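PDB 3ZPY: alginate lyase, family PL7 from Zobellia galactanivorans, which probably cleaves the seaweed polysaccharide alginate as a polysaccharide lyase, represented here by its catalytic domain alone. Local coordinates for residues A[79-84]-A[215-220]; A[94-99]-A[187-192]. One frame throughout, in Å; residues are numbered along the deposited sequence.

Contact 1 (A[79-84]-A[215-220])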
loop_
_atom_site.group_PDB
_atom_site.type_symbol
_atom_site.label_atom_id
_atom_site.label_comp_id
_atom_site.label_asym_id
_atom_site.label_seq_id
_atom_site.Cartn_x
_atom_site.Cartn_y
_atom_site.Cartn_z
ATOM N N LEU A 79 5.499 3.140 0.317
ATOM C CA LEU A 79 6.655 3.128 -0.575
ATOM C C LEU A 79 6.228 2.890 -2.001
ATOM O O LEU A 79 5.277 2.088 -2.255
ATOM C CB LEU A 79 7.588 1.978 -0.134
ATOM C CG LEU A 79 7.938 1.938 1.355
ATOM C CD1 LEU A 79 8.890 0.766 1.588
ATOM C CD2 LEU A 79 8.589 3.233 1.761
ATOM N N ARG A 80 6.972 3.545 -2.911
ATOM C CA ARG A 80 6.783 3.412 -4.338
ATOM C C ARG A 80 8.014 2.783 -4.964
ATOM O O ARG A 80 9.080 3.348 -4.844
ATOM C CB ARG A 80 6.447 4.814 -4.903
ATOM C CG ARG A 80 6.006 4.826 -6.392
ATOM C CD ARG A 80 7.159 4.937 -7.364
ATOM N NE ARG A 80 6.602 5.354 -8.665
ATOM C CZ ARG A 80 6.737 4.704 -9.832
ATOM N NH1 ARG A 80 7.410 3.561 -9.951
ATOM N NH2 ARG A 80 6.175 5.187 -10.914
ATOM N N GLU A 81 7.860 1.646 -5.628
ATOM C CA GLU A 81 9.010 0.931 -6.213
ATOM C C GLU A 81 9.791 1.787 -7.167
ATOM O O GLU A 81 9.190 2.428 -8.095
ATOM C CB GLU A 81 8.512 -0.302 -6.944
ATOM C CG GLU A 81 9.647 -1.248 -7.346
ATOM C CD GLU A 81 9.238 -2.262 -8.380
ATOM O OE1 GLU A 81 8.016 -2.290 -8.760
ATOM O OE2 GLU A 81 10.143 -2.974 -8.910
ATOM N N MET A 82 11.108 1.818 -6.970
ATOM C CA MET A 82 12.061 2.465 -7.895
ATOM C C MET A 82 12.972 1.429 -8.567
ATOM O O MET A 82 13.041 0.288 -8.094
ATOM C CB MET A 82 12.838 3.584 -7.229
ATOM C CG MET A 82 11.942 4.663 -6.582
ATOM S SD MET A 82 11.017 5.651 -7.736
ATOM C CE MET A 82 12.328 6.709 -8.370
ATOM N N ASP A 83 13.678 1.833 -9.581
ATOM C CA ASP A 83 14.490 0.933 -10.413
ATOM C C ASP A 83 15.827 1.665 -10.605
ATOM O O ASP A 83 16.084 2.324 -11.604
ATOM C CB ASP A 83 13.770 0.701 -11.729
ATOM C CG ASP A 83 14.610 -0.100 -12.725
ATOM O OD1 ASP A 83 15.531 -0.798 -12.247
ATOM O OD2 ASP A 83 14.276 -0.031 -13.920
ATOM N N ASN A 84 16.691 1.490 -9.636
ATOM C CA ASN A 84 18.040 2.133 -9.684
ATOM C C ASN A 84 17.947 3.564 -10.068
ATOM O O ASN A 84 18.630 4.076 -10.973
ATOM C CB ASN A 84 19.015 1.321 -10.535
ATOM C CG ASN A 84 19.372 0.062 -9.837
ATOM O OD1 ASN A 84 19.865 0.132 -8.732
ATOM N ND2 ASN A 84 19.063 -1.098 -10.423
ATOM N N ASN A 215 3.766 -1.043 -15.000
ATOM C CA ASN A 215 3.414 -1.403 -13.626
ATOM C C ASN A 215 4.548 -1.109 -12.673
ATOM O O ASN A 215 5.732 -1.125 -13.015
ATOM C CB ASN A 215 3.049 -2.880 -13.518
ATOM C CG ASN A 215 1.918 -3.261 -14.432
ATOM O OD1 ASN A 215 0.726 -2.874 -14.219
ATOM N ND2 ASN A 215 2.291 -3.917 -15.549
ATOM N N TYR A 216 4.140 -0.934 -11.430
ATOM C CA TYR A 216 5.113 -0.908 -10.328
ATOM C C TYR A 216 4.431 -1.304 -9.010
ATOM O O TYR A 216 3.188 -1.238 -8.888
ATOM C CB TYR A 216 5.742 0.463 -10.130
ATOM C CG TYR A 216 4.801 1.622 -9.914
ATOM C CD1 TYR A 216 4.221 2.294 -10.993
ATOM C CD2 TYR A 216 4.484 2.047 -8.616
ATOM C CE1 TYR A 216 3.386 3.436 -10.803
ATOM C CE2 TYR A 216 3.656 3.141 -8.425
ATOM C CZ TYR A 216 3.099 3.803 -9.472
ATOM O OH TYR A 216 2.310 4.946 -9.235
ATOM N N PHE A 217 5.243 -1.818 -8.074
ATOM C CA PHE A 217 4.701 -2.162 -6.786
ATOM C C PHE A 217 4.633 -0.932 -5.851
ATOM O O PHE A 217 5.460 -0.015 -5.948
ATOM C CB PHE A 217 5.619 -3.191 -6.115
ATOM C CG PHE A 217 5.516 -4.546 -6.751
ATOM C CD1 PHE A 217 4.326 -5.264 -6.689
ATOM C CD2 PHE A 217 6.614 -5.090 -7.391
ATOM C CE1 PHE A 217 4.269 -6.553 -7.244
ATOM C CE2 PHE A 217 6.569 -6.387 -7.951
ATOM C CZ PHE A 217 5.398 -7.111 -7.833
ATOM N N LYS A 218 3.675 -1.020 -4.922
ATOM C CA LYS A 218 3.647 -0.073 -3.745
ATOM C C LYS A 218 3.368 -0.899 -2.538
ATOM O O LYS A 218 2.659 -1.925 -2.612
ATOM C CB LYS A 218 2.663 1.073 -3.862
ATOM C CG LYS A 218 2.698 1.847 -5.150
ATOM C CD LYS A 218 1.922 3.169 -5.015
ATOM C CE LYS A 218 2.729 4.207 -4.330
ATOM N NZ LYS A 218 2.039 5.340 -3.724
ATOM N N VAL A 219 3.846 -0.407 -1.378
ATOM C CA VAL A 219 3.574 -1.185 -0.162
ATOM C C VAL A 219 3.643 -0.232 1.019
ATOM O O VAL A 219 4.487 0.678 1.067
ATOM C CB VAL A 219 4.583 -2.378 0.021
ATOM C CG1 VAL A 219 6.028 -1.885 0.227
ATOM C CG2 VAL A 219 4.214 -3.321 1.122
ATOM N N GLY A 220 2.774 -0.457 2.001
ATOM C CA GLY A 220 2.697 0.546 3.074
ATOM C C GLY A 220 1.254 0.536 3.620
ATOM O O GLY A 220 0.595 -0.534 3.800
#
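The guanidinium of Arg80 lies flat over the ring of Tyr216, where strands 79-83 and 216-219 run antiparallel in one sheet of the PL7 jelly-roll beta-sandwich. CZ of Arg80 sits 3.4 Å from the centroid of the Tyr216 ring, and the planes are only 12° apart, so this is a stacked cation-pi pair. NH1 of Arg80 lies near CG of Tyr216 (3.3 Å), NH2 approaches CE1, and the aliphatic CG of Arg80 meets CE2; the two side chains run at about a right angle to each other while guanidinium and ring stay flat together. A bend at chi2 (-88°) folds the chain back over the ring. NH1 of Arg80 also donates, close to the guanidinium plane, to the carbonyl O of Glu81 2.8 Å away; Ala88 O is a second acceptor. A leucine in place of the arginine would probably leave the Tyr216 face without its cation and free the ring to shift.

On the other face of the sheet Glu81 and Phe217 lie side by side. OE1 of Glu81 takes the Phe217 N-H through its anti lone pair, 2.9 Å long and almost straight (176°). Trp90 shares OE1, and His247 holds OE2, so this buried carboxylate is well satisfied. Leu79 and Val219 pack alongside each other further along this face.

Arg80 and Lys218 share the face where, as in PL7 relatives, the substrate groove probably runs. Lys218 forms a salt bridge with Glu78 through NZ, its CE rests 3.8 Å from CB of Arg80, and its CA makes a C-H...O contact of 3.1 Å with Leu79 O.

Contact 2 (A[94-99]-A[187-192])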
loop_
_atom_site.group_PDB
_atom_site.type_symbol
_atom_site.label_atom_id
_atom_site.label_comp_id
_atom_site.label_asym_id
_atom_site.label_seq_id
_atom_site.Cartn_x
_atom_site.Cartn_y
_atom_site.Cartn_z
ATOM N N SER A 94 5.552 -10.106 -19.438
ATOM C CA SER A 94 6.944 -10.362 -19.856
ATOM C C SER A 94 7.823 -10.446 -18.618
ATOM O O SER A 94 8.092 -9.440 -17.970
ATOM C CB SER A 94 7.386 -9.200 -20.711
ATOM O OG SER A 94 8.649 -9.498 -21.169
ATOM N N GLY A 95 8.282 -11.663 -18.267
ATOM C CA GLY A 95 9.005 -11.846 -17.026
ATOM C C GLY A 95 8.074 -12.095 -15.885
ATOM O O GLY A 95 6.864 -11.965 -15.974
ATOM N N THR A 96 8.705 -12.364 -14.763
ATOM C CA THR A 96 7.967 -12.666 -13.555
ATOM C C THR A 96 8.358 -11.621 -12.499
ATOM O O THR A 96 9.523 -11.354 -12.277
ATOM C CB THR A 96 8.304 -14.055 -13.066
ATOM O OG1 THR A 96 7.820 -15.016 -13.971
ATOM C CG2 THR A 96 7.642 -14.386 -11.670
ATOM N N HIS A 97 7.341 -11.039 -11.851
ATOM C CA HIS A 97 7.557 -9.829 -11.040
ATOM C C HIS A 97 6.909 -10.006 -9.766
ATOM O O HIS A 97 5.713 -10.318 -9.679
ATOM C CB HIS A 97 6.839 -8.645 -11.773
ATOM C CG HIS A 97 7.365 -8.455 -13.170
ATOM N ND1 HIS A 97 6.763 -8.948 -14.299
ATOM C CD2 HIS A 97 8.599 -7.981 -13.562
ATOM C CE1 HIS A 97 7.580 -8.717 -15.360
ATOM N NE2 HIS A 97 8.674 -8.128 -14.922
ATOM N N THR A 98 7.736 -9.937 -8.685
ATOM C CA THR A 98 7.270 -10.384 -7.306
ATOM C C THR A 98 7.594 -9.362 -6.222
ATOM O O THR A 98 8.706 -8.798 -6.233
ATOM C CB THR A 98 8.022 -11.700 -6.948
ATOM O OG1 THR A 98 7.771 -12.672 -7.982
ATOM C CG2 THR A 98 7.571 -12.326 -5.642
ATOM N N MET A 99 6.626 -9.158 -5.321
ATOM C CA MET A 99 6.927 -8.444 -4.117
ATOM C C MET A 99 6.608 -9.337 -2.993
ATOM O O MET A 99 5.525 -9.903 -2.923
ATOM C CB MET A 99 6.110 -7.152 -4.014
ATOM C CG MET A 99 6.366 -6.436 -2.701
ATOM S SD MET A 99 5.612 -4.756 -2.654
ATOM C CE MET A 99 3.831 -5.129 -2.685
ATOM N N VAL A 187 2.476 -11.597 -7.101
ATOM C CA VAL A 187 3.175 -11.969 -8.348
ATOM C C VAL A 187 2.328 -11.431 -9.490
ATOM O O VAL A 187 1.128 -11.631 -9.518
ATOM C CB VAL A 187 3.375 -13.459 -8.468
ATOM C CG1 VAL A 187 4.190 -13.756 -9.735
ATOM C CG2 VAL A 187 4.193 -14.034 -7.241
ATOM N N TYR A 188 3.004 -10.885 -10.490
ATOM C CA TYR A 188 2.389 -10.532 -11.776
ATOM C C TYR A 188 3.271 -11.213 -12.813
ATOM O O TYR A 188 4.442 -10.859 -12.949
ATOM C CB TYR A 188 2.422 -8.974 -11.964
ATOM C CG TYR A 188 1.429 -8.408 -12.970
ATOM C CD1 TYR A 188 0.576 -9.209 -13.778
ATOM C CD2 TYR A 188 1.276 -7.031 -13.044
ATOM C CE1 TYR A 188 -0.329 -8.614 -14.723
ATOM C CE2 TYR A 188 0.359 -6.408 -13.958
ATOM C CZ TYR A 188 -0.456 -7.218 -14.749
ATOM O OH TYR A 188 -1.345 -6.556 -15.653
ATOM N N SER A 189 2.684 -12.218 -13.496
ATOM C CA SER A 189 3.460 -13.071 -14.417
ATOM C C SER A 189 2.516 -13.704 -15.358
ATOM O O SER A 189 1.426 -14.158 -14.962
ATOM C CB SER A 189 4.240 -14.162 -13.617
ATOM O OG SER A 189 5.031 -14.936 -14.530
ATOM N N GLY A 190 2.877 -13.712 -16.627
ATOM C CA GLY A 190 1.995 -14.345 -17.617
ATOM C C GLY A 190 0.629 -13.678 -17.821
ATOM O O GLY A 190 -0.271 -14.282 -18.330
ATOM N N GLY A 191 0.545 -12.416 -17.391
ATOM C CA GLY A 191 -0.596 -11.622 -17.358
ATOM C C GLY A 191 -1.558 -11.962 -16.216
ATOM O O GLY A 191 -2.604 -11.404 -16.125
ATOM N N TYR A 192 -1.185 -12.844 -15.292
ATOM C CA TYR A 192 -1.962 -13.127 -14.097
ATOM C C TYR A 192 -1.449 -12.325 -12.899
ATOM O O TYR A 192 -0.235 -12.235 -12.682
ATOM C CB TYR A 192 -1.843 -14.603 -13.678
ATOM C CG TYR A 192 -2.623 -15.549 -14.587
ATOM C CD1 TYR A 192 -2.100 -15.939 -15.860
ATOM C CD2 TYR A 192 -3.800 -16.134 -14.132
ATOM C CE1 TYR A 192 -2.813 -16.849 -16.666
ATOM C CE2 TYR A 192 -4.539 -16.991 -15.004
ATOM C CZ TYR A 192 -4.011 -17.365 -16.184
ATOM O OH TYR A 192 -4.653 -18.244 -17.097
HETATM O O HOH W 1 5.148 -12.974 -17.929
#
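The imidazole of His97 turns its ND1 edge to the carbonyl O of Tyr188, while Trp90 stacks on the ring and His247 meets it at a steeper tilt. ND1 of His97 donates to Tyr188 O across a fairly long 3.3 Å, with the oxygen 16° out of the ring plane. The same oxygen also accepts from the backbone N of His97 at 3.1 Å, a bent bond, and the two donors arrive from opposite faces of the carbonyl plane. Two donors of one residue thus share a single acceptor, and together with the Trp90 stack this probably limits the turning of the imidazole. CG of His97 lies anti to the carbonyl carbon (chi1 -58°), beside the backbone N, and this brings ND1 over to the neighbouring strand.

The Tyr188 ring leads away from strand 96-99 and has Gly191 at its edge; Met207, Leu212 and Asn215 touch its side chain. The backbone N-H of Tyr188 returns a straighter bond to His97 O, 2.9 Å long, completing the hydrogen-bonded antiparallel pair.

On the other face of the sheet the groups are small. OG1 of Thr96 and OG of Ser189 share a hydrogen bond of 2.8 Å, tip to tip, in which either could be the donor. Beside them Val187 packs against two threonines, CG1 at 4.0 Å from CG2 of Thr96 and CG2 alongside Thr98. A water joins Gly95 O to Gly190 N where the strands part.

Gly190 and Gly191 form the corner of a type I' turn, the classic tight link of a two-residue beta-hairpin, here closing strands 182-189 and 192-197 in a sheet of the jelly-roll sandwich.

Overall arrangement
Contact 1 and contact 2 belong to two different sheets of the sandwich, their centres about 14 Å apart, and they meet directly across its interior. Phe217 CZ lies 3.5 Å from Met99 N, Met99 CE comes within 3.4 Å of Lys218 O, and at the far end Asn215 ND2 packs 3.5 Å from Tyr188 CE2. Trp90 and His247 join both: each bonds Glu81 of contact 1 and meets the His97 ring of contact 2. Gln123 and His125, neighbours of contact 1, belong to a family motif that in PL7 relatives lines the active-site groove, so 79-84/215-220 probably borders it. The sodium ion is bound elsewhere, by Thr35, Ala37 and Ile40.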